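Local structure of putative cell invasion protein with MAC/Perforin domain (Bacteroides thetaiotaomicron VPI-5482, 3KK7) at residues Asp244-Ala249 and Asn286-Leu291. The protein is a putative cell invasion protein whose MACPF domain relates it to pore-forming proteins, although its exact function is not established. Numbering follows the deposited sequence.
Sequences DVAINA and NKFSAL
The ring of Phe288 is the flat group of this contact, and the methyl of Ala246 approaches it obliquely at one corner, with CB 3.8 Å from CE2. The same methyl meets one branch of Leu291, where CB lies 3.7 Å from CD2. At Ala246 CB the directions to Phe288 CE2 and Leu291 CD2 diverge by about 77°, so the methyl points between two apolar side chains three residues apart. In Leu291 CG is anti to N (chi1 -177°), and chi2 near 61° then turns CD2 toward Ala246. The chain turns a corner at Ser289, whose OG is hydrogen-bonded to Thr231 OG1. Around these three side chains, Met243 of helix 236-249 touches both Phe288 and Leu291, Val158 of strand 157-173 also touches Phe288, and Ile284 of helix 278-285 packs on both Ala246 and Leu291. The contact thus joins helix 236-249 to segment 286-291, which leads along strand 288-298 in the MACPF domain. These helices lie in the connection between strands 220-230 and 288-298, consistent with one of the helical clusters that unfold into membrane-spanning hairpins in pore-forming relatives. All three touching residues are buried and meet only through carbon, so the two segments meet here through a small apolar patch, with no directional bond between them, which neighbouring side chains extend.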
loop_
_atom_site.group_PDB
_atom_site.type_symbol
_atom_site.label_atom_id
_atom_site.label_comp_id
_atom_site.label_asym_id
_atom_site.label_seq_id
_atom_site.Cartn_x
_atom_site.Cartn_y
_atom_site.Cartn_z
ATOM N N ASP A 244 13.218 -17.036 -24.785
ATOM C CA ASP A 244 14.496 -17.216 -24.098
ATOM C C ASP A 244 15.676 -17.199 -25.100
ATOM O O ASP A 244 16.695 -16.560 -24.855
ATOM C CB ASP A 244 14.523 -18.556 -23.326
ATOM C CG ASP A 244 13.690 -18.555 -22.054
ATOM O OD1 ASP A 244 13.164 -17.509 -21.604
ATOM O OD2 ASP A 244 13.554 -19.641 -21.484
ATOM N N VAL A 245 15.528 -17.897 -26.223
ATOM C CA VAL A 245 16.595 -17.991 -27.233
ATOM C C VAL A 245 16.719 -16.679 -27.967
ATOM O O VAL A 245 17.840 -16.226 -28.250
ATOM C CB VAL A 245 16.305 -19.098 -28.275
ATOM C CG1 VAL A 245 17.380 -19.140 -29.375
ATOM C CG2 VAL A 245 16.177 -20.473 -27.588
ATOM N N ALA A 246 15.577 -16.055 -28.264
ATOM C CA ALA A 246 15.586 -14.824 -29.036
ATOM C C ALA A 246 16.219 -13.692 -28.241
ATOM O O ALA A 246 17.136 -13.015 -28.716
ATOM C CB ALA A 246 14.208 -14.455 -29.466
ATOM N N ILE A 247 15.737 -13.488 -27.022
ATOM C CA ILE A 247 16.313 -12.456 -26.156
ATOM C C ILE A 247 17.820 -12.599 -26.117
ATOM O O ILE A 247 18.546 -11.649 -26.339
ATOM C CB ILE A 247 15.796 -12.531 -24.709
ATOM C CG1 ILE A 247 14.338 -12.043 -24.649
ATOM C CG2 ILE A 247 16.704 -11.666 -23.785
ATOM C CD1 ILE A 247 13.659 -12.227 -23.256
ATOM N N ASN A 248 18.267 -13.824 -25.875
ATOM C CA ASN A 248 19.679 -14.114 -25.740
ATOM C C ASN A 248 20.492 -13.936 -27.027
ATOM O O ASN A 248 21.697 -13.717 -26.951
ATOM C CB ASN A 248 19.866 -15.504 -25.151
ATOM C CG ASN A 248 20.832 -15.509 -23.994
ATOM O OD1 ASN A 248 20.687 -14.712 -23.033
ATOM N ND2 ASN A 248 21.816 -16.426 -24.044
ATOM N N ALA A 249 19.862 -14.014 -28.192
ATOM C CA ALA A 249 20.557 -13.731 -29.448
ATOM C C ALA A 249 20.431 -12.268 -29.879
ATOM O O ALA A 249 20.960 -11.888 -30.928
ATOM C CB ALA A 249 20.044 -14.635 -30.567
ATOM N N ASN A 286 13.346 -17.824 -37.675
ATOM C CA ASN A 286 13.026 -19.251 -37.650
ATOM C C ASN A 286 11.969 -19.633 -36.602
ATOM O O ASN A 286 11.306 -20.654 -36.741
ATOM C CB ASN A 286 14.282 -20.094 -37.403
ATOM C CG ASN A 286 15.229 -20.168 -38.627
ATOM O OD1 ASN A 286 14.911 -19.736 -39.751
ATOM N ND2 ASN A 286 16.415 -20.728 -38.389
ATOM N N LYS A 287 11.811 -18.822 -35.564
ATOM C CA LYS A 287 10.793 -19.072 -34.544
ATOM C C LYS A 287 9.661 -18.049 -34.514
ATOM O O LYS A 287 8.553 -18.369 -34.089
ATOM C CB LYS A 287 11.461 -19.130 -33.166
ATOM C CG LYS A 287 12.460 -20.278 -32.988
ATOM C CD LYS A 287 11.856 -21.653 -33.331
ATOM C CE LYS A 287 12.867 -22.756 -33.177
ATOM N NZ LYS A 287 12.159 -24.039 -33.043
ATOM N N PHE A 288 9.924 -16.824 -34.958
ATOM C CA PHE A 288 8.935 -15.752 -34.844
ATOM C C PHE A 288 8.592 -15.123 -36.173
ATOM O O PHE A 288 9.478 -14.804 -36.952
ATOM C CB PHE A 288 9.469 -14.640 -33.944
ATOM C CG PHE A 288 9.590 -15.023 -32.507
ATOM C CD1 PHE A 288 8.499 -14.902 -31.658
ATOM C CD2 PHE A 288 10.794 -15.493 -31.995
ATOM C CE1 PHE A 288 8.595 -15.249 -30.300
ATOM C CE2 PHE A 288 10.906 -15.839 -30.634
ATOM C CZ PHE A 288 9.798 -15.703 -29.785
ATOM N N SER A 289 7.298 -14.905 -36.396
ATOM C CA SER A 289 6.819 -14.124 -37.551
ATOM C C SER A 289 6.989 -12.640 -37.284
ATOM O O SER A 289 6.975 -11.851 -38.200
ATOM C CB SER A 289 5.340 -14.429 -37.867
ATOM O OG SER A 289 5.135 -15.810 -38.087
ATOM N N ALA A 290 7.116 -12.245 -36.022
ATOM C CA ALA A 290 7.510 -10.863 -35.702
ATOM C C ALA A 290 8.005 -10.861 -34.282
ATOM O O ALA A 290 7.419 -11.557 -33.436
ATOM C CB ALA A 290 6.330 -9.891 -35.845
ATOM N N LEU A 291 9.076 -10.113 -34.016
ATOM C CA LEU A 291 9.543 -9.852 -32.647
ATOM C C LEU A 291 9.992 -8.414 -32.567
ATOM O O LEU A 291 10.935 -8.036 -33.226
ATOM C CB LEU A 291 10.709 -10.754 -32.255
ATOM C CG LEU A 291 11.201 -10.579 -30.807
ATOM C CD1 LEU A 291 10.109 -10.892 -29.784
ATOM C CD2 LEU A 291 12.388 -11.471 -30.605
#